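Local atomic coordinates of 1-deoxy-D-xylulose 5-phosphate reductoisomerase (Moraxella catarrhalis, PDB entry 4ZQG), a protein that catalyses the NAD(P)H-dependent rearrangement and reduction of 1-deoxy-D-xylulose 5-phosphate to 2-C-methyl-D-erythritol 4-phosphate, an early step of the MEP pathway to isoprenoids. Residues G13-I18 with V44-A49; S21-I26 with M52-V57. All coordinates share one frame; numbering follows the deposited sequence. Where two conformers were deposited one is given.

How the contacts relate
Both contacts lie along the same pair of helices, 17-26 and 44-54, which sit on one face of the parallel Rossmann sheet beside its strand 33-39. Contact 1 is at their N-terminal ends, where Thr-15 of the glycine-rich loop leading into the first helix meets the second; contact 2 lies further along, towards their C-terminal ends. Their centres are about 10 Å apart, and most of the residues that touch are buried in each. The chemistry changes along the pair: a lysine-to-carbonyl bond and a methyl contact near the cofactor give way to aliphatic side chains around one phenylalanine ring. Leu-23 of contact 2 links them, its CD1 packing 3.8 Å from Ala-14 O of contact 1.

Contact 1 of 2, residues G13-I18 with V44-A49; sequences GATGSI and VDKLLA. With NAD (nicotinamide-adenine-dinucleotide), chain C.
Thr-15 and Lys-46 meet where the glycine-rich GxxGxxG loop of the Rossmann fold passes the first turn of helix 44-54. The lysine chain runs fully extended to bring NZ within 2.9 Å of Thr-15 O, a hydrogen bond in which the ammonium stands above the carbonyl plane, 35° out of it. NZ also forms a salt bridge with Asp-20, so one long cationic chain ties the second helix to both the loop and the first helix. Threonine suits its place because its two branches do different work. With chi1 at 52°, OG1 sits between the backbone N and carbonyl carbon and hydrogen-bonds NAD O3B at 2.7 Å, while CG2 is sent towards helix 44-54, 4.0 Å from Leu-47 N. Leu-47 adds its CB beside that methyl and packs on Leu-38 of the neighbouring strand.

The rest of the loop serves the cofactor. Gly-13 has a positive phi, easy only without a side chain, and begins the type I turn that closes at Gly-16, the N-cap, whose lack of CB leaves room for the ribose-phosphate link. At the helix start, Ser-17 N bonds NAD O2A and Ile-18 N bonds NAD O2N along nearly straight lines, and the helix dipole probably helps hold the pyrophosphate. Beyond it, Ile-18 CD1 packs 3.4 Å from NAD C3N of the nicotinamide ring.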
ATOM      1  N   GLY A  13     -12.150  -9.263 -26.561  1.00 50.73           N
ATOM      2  CA  GLY A  13     -13.325  -9.076 -25.693  1.00 50.62           C
ATOM      3  C   GLY A  13     -13.636  -7.602 -25.551  1.00 50.50           C
ATOM      4  O   GLY A  13     -14.102  -7.168 -24.522  1.00 50.75           O
ATOM      5  N   ALA A  14     -13.432  -6.845 -26.631  1.00 51.01           N
ATOM      6  CA  ALA A  14     -13.565  -5.369 -26.642  1.00 50.45           C
ATOM      7  C   ALA A  14     -14.942  -4.794 -26.413  1.00 49.71           C
ATOM      8  O   ALA A  14     -15.047  -3.605 -26.165  1.00 49.98           O
ATOM      9  CB  ALA A  14     -13.020  -4.797 -27.944  1.00 50.20           C
ATOM     10  N   THR A  15     -15.974  -5.611 -26.506  1.00 50.53           N
ATOM     11  CA  THR A  15     -17.363  -5.149 -26.435  1.00 51.66           C
ATOM     12  C   THR A  15     -17.952  -5.282 -25.077  1.00 51.18           C
ATOM     13  O   THR A  15     -19.013  -4.772 -24.839  1.00 51.69           O
ATOM     14  CB  THR A  15     -18.299  -5.929 -27.397  1.00 53.07           C
ATOM     15  OG1 THR A  15     -18.156  -7.352 -27.202  1.00 54.38           O
ATOM     16  CG2 THR A  15     -17.971  -5.590 -28.839  1.00 53.36           C
ATOM     17  N   GLY A  16     -17.280  -5.975 -24.175  1.00 52.04           N
ATOM     18  CA  GLY A  16     -17.826  -6.164 -22.841  1.00 52.52           C
ATOM     19  C   GLY A  16     -17.444  -5.046 -21.881  1.00 52.94           C
ATOM     20  O   GLY A  16     -16.927  -3.989 -22.279  1.00 53.22           O
ATOM     21  N   SER A  17     -17.678  -5.311 -20.601  1.00 53.51           N
ATOM     22  CA  SER A  17     -17.501  -4.328 -19.539  1.00 53.97           C
ATOM     23  C   SER A  17     -16.038  -3.860 -19.467  1.00 51.24           C
ATOM     24  O   SER A  17     -15.723  -2.664 -19.526  1.00 48.53           O
ATOM     25  CB  SER A  17     -17.904  -5.007 -18.235  1.00 55.83           C
ATOM     26  OG  SER A  17     -18.253  -4.055 -17.284  1.00 61.64           O
ATOM     27  N   ILE A  18     -15.150  -4.851 -19.406  1.00 49.96           N
ATOM     28  CA  ILE A  18     -13.733  -4.621 -19.346  1.00 49.87           C
ATOM     29  C   ILE A  18     -13.327  -3.837 -20.603  1.00 49.70           C
ATOM     30  O   ILE A  18     -12.598  -2.841 -20.536  1.00 50.68           O
ATOM     31  CB  ILE A  18     -12.964  -5.972 -19.160  1.00 49.59           C
ATOM     32  CG1 ILE A  18     -13.193  -6.530 -17.783  1.00 50.44           C
ATOM     33  CG2 ILE A  18     -11.483  -5.812 -19.384  1.00 49.10           C
ATOM     34  CD1 ILE A  18     -12.600  -5.706 -16.641  1.00 51.69           C
ATOM     35  N   VAL A  44     -22.533  -7.412 -32.861  1.00 68.02           N
ATOM     36  CA  VAL A  44     -21.951  -7.117 -34.151  1.00 65.69           C
ATOM     37  C   VAL A  44     -21.952  -5.608 -34.445  1.00 62.38           C
ATOM     38  O   VAL A  44     -20.951  -5.055 -34.909  1.00 59.85           O
ATOM     39  CB  VAL A  44     -22.718  -7.870 -35.255  1.00 69.68           C
ATOM     40  CG1 VAL A  44     -22.164  -7.555 -36.639  1.00 71.49           C
ATOM     41  CG2 VAL A  44     -22.654  -9.366 -35.026  1.00 70.71           C
ATOM     42  N   ASP A  45     -23.082  -4.952 -34.193  0.50 61.02           N
ATOM     43  CA  ASP A  45     -23.176  -3.516 -34.408  0.50 60.20           C
ATOM     44  C   ASP A  45     -22.185  -2.706 -33.548  0.50 59.52           C
ATOM     45  O   ASP A  45     -21.601  -1.730 -34.028  0.50 58.29           O
ATOM     46  CB  ASP A  45     -24.604  -3.054 -34.175  0.50 61.02           C
ATOM     47  CG  ASP A  45     -25.569  -3.543 -35.259  0.50 62.41           C
ATOM     48  OD1 ASP A  45     -25.130  -4.078 -36.320  0.50 61.92           O
ATOM     49  OD2 ASP A  45     -26.783  -3.360 -35.037  0.50 63.30           O
ATOM     50  N   LYS A  46     -21.963  -3.129 -32.293  1.00 59.09           N
ATOM     51  CA  LYS A  46     -21.069  -2.422 -31.423  1.00 57.63           C
ATOM     52  C   LYS A  46     -19.651  -2.605 -31.903  1.00 56.20           C
ATOM     53  O   LYS A  46     -18.897  -1.642 -32.070  1.00 56.43           O
ATOM     54  CB  LYS A  46     -21.238  -2.862 -29.998  1.00 58.55           C
ATOM     55  CG  LYS A  46     -20.526  -1.924 -29.050  1.00 59.42           C
ATOM     56  CD  LYS A  46     -20.583  -2.452 -27.628  1.00 59.44           C
ATOM     57  CE  LYS A  46     -19.836  -1.529 -26.700  1.00 57.91           C
ATOM     58  NZ  LYS A  46     -19.942  -2.098 -25.351  1.00 57.65           N
ATOM     59  N   LEU A  47     -19.311  -3.830 -32.227  1.00 55.40           N
ATOM     60  CA  LEU A  47     -18.029  -4.072 -32.882  1.00 55.46           C
ATOM     61  C   LEU A  47     -17.846  -3.238 -34.173  1.00 55.41           C
ATOM     62  O   LEU A  47     -16.823  -2.583 -34.355  1.00 55.74           O
ATOM     63  CB  LEU A  47     -17.869  -5.543 -33.184  1.00 55.48           C
ATOM     64  CG  LEU A  47     -16.459  -5.922 -33.553  1.00 56.45           C
ATOM     65  CD1 LEU A  47     -15.404  -5.465 -32.530  1.00 55.96           C
ATOM     66  CD2 LEU A  47     -16.461  -7.428 -33.687  1.00 57.72           C
ATOM     67  N   LEU A  48     -18.857  -3.175 -35.013  1.00 54.69           N
ATOM     68  CA  LEU A  48     -18.775  -2.284 -36.135  1.00 55.72           C
ATOM     69  C   LEU A  48     -18.523  -0.847 -35.731  1.00 54.65           C
ATOM     70  O   LEU A  48     -17.604  -0.215 -36.278  1.00 54.43           O
ATOM     71  CB  LEU A  48     -20.044  -2.362 -37.014  1.00 57.93           C
ATOM     72  CG  LEU A  48     -19.933  -1.563 -38.323  1.00 59.74           C
ATOM     73  CD1 LEU A  48     -19.039  -2.290 -39.303  1.00 60.81           C
ATOM     74  CD2 LEU A  48     -21.277  -1.292 -38.961  1.00 61.04           C
ATOM     75  N   ALA A  49     -19.350  -0.310 -34.816  1.00 53.78           N
ATOM     76  CA  ALA A  49     -19.175   1.082 -34.350  1.00 53.02           C
ATOM     77  C   ALA A  49     -17.736   1.330 -33.852  1.00 53.96           C
ATOM     78  O   ALA A  49     -17.149   2.391 -34.144  1.00 55.57           O
ATOM     79  CB  ALA A  49     -20.180   1.421 -33.279  1.00 51.99           C
TER
HETATM   80  PA  NAD C 501     -18.593  -9.436 -20.433  1.00 62.32           P
HETATM   81  O1A NAD C 501     -19.561 -10.563 -20.315  1.00 61.38           O
HETATM   82  O2A NAD C 501     -19.018  -8.007 -20.170  1.00 63.15           O
HETATM   83  O5B NAD C 501     -17.776  -9.487 -21.828  1.00 62.55           O
HETATM   84  C5B NAD C 501     -17.111 -10.640 -22.316  1.00 63.69           C
HETATM   85  C4B NAD C 501     -16.410 -10.349 -23.654  1.00 65.55           C
HETATM   86  O4B NAD C 501     -15.940 -11.608 -24.169  1.00 65.62           O
HETATM   87  C3B NAD C 501     -17.330  -9.730 -24.715  1.00 66.06           C
HETATM   88  O3B NAD C 501     -16.643  -8.778 -25.533  1.00 65.19           O
HETATM   89  C2B NAD C 501     -17.751 -10.930 -25.548  1.00 66.67           C
HETATM   90  O2B NAD C 501     -17.898 -10.632 -26.936  1.00 67.18           O
HETATM   91  C1B NAD C 501     -16.630 -11.947 -25.370  1.00 67.13           C
HETATM   92  N9A NAD C 501     -17.158 -13.343 -25.341  1.00 68.81           N
HETATM   93  C8A NAD C 501     -18.177 -13.785 -24.582  1.00 69.50           C
HETATM   94  N7A NAD C 501     -18.417 -15.100 -24.798  1.00 69.07           N
HETATM   95  C5A NAD C 501     -17.548 -15.525 -25.714  1.00 68.03           C
HETATM   96  C6A NAD C 501     -17.310 -16.830 -26.372  1.00 68.92           C
HETATM   97  N6A NAD C 501     -18.071 -17.923 -26.047  1.00 70.26           N
HETATM   98  N1A NAD C 501     -16.315 -16.847 -27.283  1.00 66.69           N
HETATM   99  C2A NAD C 501     -15.586 -15.738 -27.606  1.00 67.37           C
HETATM  100  N3A NAD C 501     -15.755 -14.514 -27.053  1.00 66.48           N
HETATM  101  C4A NAD C 501     -16.717 -14.364 -26.099  1.00 68.19           C
HETATM  102  O3  NAD C 501     -17.375  -9.824 -19.442  1.00 64.62           O
HETATM  103  PN  NAD C 501     -16.590  -8.911 -18.370  1.00 60.55           P
HETATM  104  O1N NAD C 501     -17.547  -8.751 -17.209  1.00 60.38           O
HETATM  105  O2N NAD C 501     -15.931  -7.777 -19.117  1.00 58.61           O
HETATM  106  O5D NAD C 501     -15.475 -10.000 -17.977  1.00 64.61           O
HETATM  107  C5D NAD C 501     -14.311 -10.210 -18.779  1.00 65.61           C
HETATM  108  C4D NAD C 501     -13.266 -11.003 -17.991  1.00 67.38           C
HETATM  109  O4D NAD C 501     -12.561 -10.177 -17.060  1.00 69.58           O
HETATM  110  C3D NAD C 501     -13.927 -12.105 -17.183  1.00 67.52           C
HETATM  111  O3D NAD C 501     -13.036 -13.215 -17.180  1.00 65.20           O
HETATM  112  C2D NAD C 501     -14.111 -11.503 -15.807  1.00 68.55           C
HETATM  113  O2D NAD C 501     -14.207 -12.521 -14.800  1.00 68.81           O
HETATM  114  C1D NAD C 501     -12.884 -10.590 -15.715  1.00 69.61           C
HETATM  115  N1N NAD C 501     -13.114  -9.426 -14.845  1.00 70.35           N
HETATM  116  C2N NAD C 501     -14.074  -8.513 -15.136  1.00 69.89           C
HETATM  117  C3N NAD C 501     -14.314  -7.416 -14.282  1.00 69.06           C
HETATM  118  C7N NAD C 501     -15.353  -6.365 -14.581  1.00 67.87           C
HETATM  119  O7N NAD C 501     -15.327  -5.303 -13.985  1.00 65.08           O
HETATM  120  N7N NAD C 501     -16.285  -6.586 -15.507  1.00 69.96           N
HETATM  121  C4N NAD C 501     -13.541  -7.285 -13.139  1.00 64.65           C
HETATM  122  C5N NAD C 501     -12.568  -8.220 -12.890  1.00 64.77           C
HETATM  123  C6N NAD C 501     -12.360  -9.291 -13.742  1.00 66.65           C

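Contact 2 of 2, residues S21-I26 with M52-V57; sequences STLAII and MEFHPV
Segments 21-26 and 52-57 stand well apart, the nearest CA atoms, those of Leu-23 and Phe-54, being 9.8 Å from each other, so side chains must bridge the gap. This is the layer between neighbouring helices in the beta-alpha-beta units of a Rossmann fold: the first helix joins strand 7-12 to strand 33-39, the second leads on to strand 58-61, and both pack on the same face of the sheet.

Phe-54, in the last turn of its helix, reaches about halfway across, and Leu-23 comes to meet it. The phenylalanine CG is anti to the carbonyl carbon (chi1 -66°), which carries the ring towards the first helix, with its outer carbons reaching two branched aliphatic residues one turn apart. Leu-23 brings one methyl, CD2, 3.8 Å from Phe-54 CE1 and 4.0 Å from Phe-54 CZ. Ile-26 uses its CG2 branch, while its CG1 arm leads away from the ring. Both aliphatic chains come at the aromatic obliquely. A large, flat, apolar group suits this wide gap, and the branched side chains touch both the ring and the sheet: Leu-23 also rests on Ile-11, Ile-26 on Leu-9 and Tyr-33, and Phe-54 itself on Ile-35.

At the outer side, Glu-53 forms a salt bridge with Arg-27, just past the end of helix 17-26. His-55 then takes up a positive phi and ends the helix. The CG methylene of Glu-53 lies over the centre of one face of the Phe-54 ring, 3.8 Å above its plane.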
ATOM      1  N   SER A  21     -14.103  -0.130 -20.433  1.00 50.57           N
ATOM      2  CA  SER A  21     -13.207   0.633 -19.586  1.00 49.90           C
ATOM      3  C   SER A  21     -11.868   0.846 -20.227  1.00 49.54           C
ATOM      4  O   SER A  21     -11.296   1.918 -20.088  1.00 49.28           O
ATOM      5  CB  SER A  21     -12.982  -0.047 -18.251  1.00 50.80           C
ATOM      6  OG  SER A  21     -14.157  -0.041 -17.468  1.00 51.33           O
ATOM      7  N   THR A  22     -11.354  -0.188 -20.906  1.00 48.96           N
ATOM      8  CA  THR A  22     -10.064  -0.106 -21.606  1.00 47.92           C
ATOM      9  C   THR A  22     -10.168   0.998 -22.630  1.00 48.14           C
ATOM     10  O   THR A  22      -9.362   1.934 -22.673  1.00 48.34           O
ATOM     11  CB  THR A  22      -9.731  -1.454 -22.255  1.00 47.73           C
ATOM     12  OG1 THR A  22      -9.824  -2.479 -21.259  1.00 47.88           O
ATOM     13  CG2 THR A  22      -8.371  -1.488 -22.842  1.00 47.75           C
ATOM     14  N   LEU A  23     -11.205   0.924 -23.429  1.00 48.11           N
ATOM     15  CA  LEU A  23     -11.355   1.890 -24.513  1.00 49.16           C
ATOM     16  C   LEU A  23     -11.532   3.258 -23.959  1.00 49.51           C
ATOM     17  O   LEU A  23     -11.061   4.231 -24.562  1.00 50.84           O
ATOM     18  CB  LEU A  23     -12.502   1.501 -25.490  1.00 49.08           C
ATOM     19  CG  LEU A  23     -12.110   0.236 -26.281  1.00 48.68           C
ATOM     20  CD1 LEU A  23     -13.219  -0.385 -27.099  1.00 48.83           C
ATOM     21  CD2 LEU A  23     -10.884   0.526 -27.116  1.00 48.75           C
ATOM     22  N   ALA A  24     -12.176   3.368 -22.795  1.00 49.68           N
ATOM     23  CA  ALA A  24     -12.391   4.712 -22.213  1.00 49.51           C
ATOM     24  C   ALA A  24     -11.070   5.369 -21.875  1.00 50.61           C
ATOM     25  O   ALA A  24     -10.931   6.592 -21.989  1.00 53.15           O
ATOM     26  CB  ALA A  24     -13.336   4.668 -21.041  1.00 48.58           C
ATOM     27  N   ILE A  25     -10.074   4.546 -21.547  1.00 50.84           N
ATOM     28  CA  ILE A  25      -8.747   5.023 -21.295  1.00 50.66           C
ATOM     29  C   ILE A  25      -8.032   5.368 -22.598  1.00 50.41           C
ATOM     30  O   ILE A  25      -7.385   6.393 -22.684  1.00 49.80           O
ATOM     31  CB  ILE A  25      -7.953   3.971 -20.511  1.00 51.88           C
ATOM     32  CG1 ILE A  25      -8.541   3.772 -19.101  1.00 52.22           C
ATOM     33  CG2 ILE A  25      -6.484   4.369 -20.408  1.00 52.67           C
ATOM     34  CD1 ILE A  25      -8.028   2.508 -18.387  1.00 51.56           C
ATOM     35  N   ILE A  26      -8.145   4.517 -23.618  1.00 51.04           N
ATOM     36  CA  ILE A  26      -7.539   4.806 -24.920  1.00 51.48           C
ATOM     37  C   ILE A  26      -7.990   6.183 -25.467  1.00 51.69           C
ATOM     38  O   ILE A  26      -7.178   6.945 -26.011  1.00 51.48           O
ATOM     39  CB  ILE A  26      -7.885   3.761 -25.976  1.00 52.99           C
ATOM     40  CG1 ILE A  26      -7.507   2.338 -25.552  1.00 53.14           C
ATOM     41  CG2 ILE A  26      -7.184   4.119 -27.267  1.00 54.91           C
ATOM     42  CD1 ILE A  26      -6.110   2.232 -25.061  1.00 53.57           C
ATOM     43  N   MET A  52     -15.341   1.497 -36.860  1.00 59.28           N
ATOM     44  CA  MET A  52     -15.388   2.821 -37.487  1.00 60.14           C
ATOM     45  C   MET A  52     -14.685   3.891 -36.659  1.00 59.21           C
ATOM     46  O   MET A  52     -14.095   4.841 -37.188  1.00 59.13           O
ATOM     47  CB  MET A  52     -16.829   3.255 -37.704  1.00 62.13           C
ATOM     48  CG  MET A  52     -17.681   2.247 -38.443  1.00 64.43           C
ATOM     49  SD  MET A  52     -19.363   2.824 -38.443  1.00 69.93           S
ATOM     50  CE  MET A  52     -20.091   1.820 -39.739  1.00 67.66           C
ATOM     51  N   GLU A  53     -14.762   3.751 -35.341  1.00 57.80           N
ATOM     52  CA  GLU A  53     -14.106   4.694 -34.482  1.00 56.62           C
ATOM     53  C   GLU A  53     -12.585   4.538 -34.541  1.00 55.42           C
ATOM     54  O   GLU A  53     -11.880   5.511 -34.710  1.00 54.40           O
ATOM     55  CB  GLU A  53     -14.610   4.554 -33.042  1.00 56.35           C
ATOM     56  CG  GLU A  53     -13.884   5.512 -32.117  1.00 55.78           C
ATOM     57  CD  GLU A  53     -14.385   5.521 -30.718  1.00 54.73           C
ATOM     58  OE1 GLU A  53     -15.209   4.662 -30.367  1.00 54.77           O
ATOM     59  OE2 GLU A  53     -13.900   6.401 -29.971  1.00 55.34           O
ATOM     60  N   PHE A  54     -12.084   3.319 -34.458  1.00 55.50           N
ATOM     61  CA  PHE A  54     -10.651   3.128 -34.256  1.00 56.91           C
ATOM     62  C   PHE A  54      -9.879   2.640 -35.449  1.00 58.52           C
ATOM     63  O   PHE A  54      -8.669   2.558 -35.342  1.00 61.57           O
ATOM     64  CB  PHE A  54     -10.362   2.183 -33.050  1.00 55.82           C
ATOM     65  CG  PHE A  54     -10.780   2.737 -31.718  1.00 54.18           C
ATOM     66  CD1 PHE A  54     -11.915   2.287 -31.093  1.00 54.18           C
ATOM     67  CD2 PHE A  54     -10.049   3.721 -31.108  1.00 53.81           C
ATOM     68  CE1 PHE A  54     -12.303   2.800 -29.864  1.00 53.15           C
ATOM     69  CE2 PHE A  54     -10.441   4.244 -29.899  1.00 53.17           C
ATOM     70  CZ  PHE A  54     -11.573   3.787 -29.277  1.00 52.47           C
ATOM     71  N   HIS A  55     -10.535   2.318 -36.562  1.00 61.60           N
ATOM     72  CA  HIS A  55      -9.867   1.832 -37.802  1.00 63.85           C
ATOM     73  C   HIS A  55      -8.819   0.776 -37.476  1.00 61.37           C
ATOM     74  O   HIS A  55      -7.638   0.976 -37.748  1.00 62.99           O
ATOM     75  CB  HIS A  55      -9.206   2.971 -38.636  1.00 70.14           C
ATOM     76  CG  HIS A  55     -10.161   4.025 -39.142  1.00 78.06           C
ATOM     77  ND1 HIS A  55      -9.970   5.377 -38.914  1.00 82.56           N
ATOM     78  CD2 HIS A  55     -11.319   3.926 -39.842  1.00 82.75           C
ATOM     79  CE1 HIS A  55     -10.967   6.060 -39.446  1.00 85.02           C
ATOM     80  NE2 HIS A  55     -11.801   5.205 -40.016  1.00 86.09           N
ATOM     81  N   PRO A  56      -9.235  -0.337 -36.835  1.00 58.02           N
ATOM     82  CA  PRO A  56      -8.315  -1.401 -36.509  1.00 56.34           C
ATOM     83  C   PRO A  56      -7.887  -2.168 -37.739  1.00 56.93           C
ATOM     84  O   PRO A  56      -8.644  -2.256 -38.697  1.00 57.16           O
ATOM     85  CB  PRO A  56      -9.159  -2.330 -35.659  1.00 55.04           C
ATOM     86  CG  PRO A  56     -10.519  -2.113 -36.101  1.00 55.37           C
ATOM     87  CD  PRO A  56     -10.584  -0.640 -36.335  1.00 56.57           C
ATOM     88  N   VAL A  57      -6.697  -2.749 -37.692  1.00 56.04           N
ATOM     89  CA  VAL A  57      -6.232  -3.581 -38.771  1.00 56.15           C
ATOM     90  C   VAL A  57      -7.064  -4.849 -38.869  1.00 56.39           C
ATOM     91  O   VAL A  57      -7.352  -5.293 -39.940  1.00 57.69           O
ATOM     92  CB  VAL A  57      -4.722  -3.873 -38.645  1.00 55.99           C
ATOM     93  CG1 VAL A  57      -4.244  -4.762 -39.772  1.00 56.79           C
ATOM     94  CG2 VAL A  57      -3.943  -2.566 -38.640  1.00 56.31           C
TER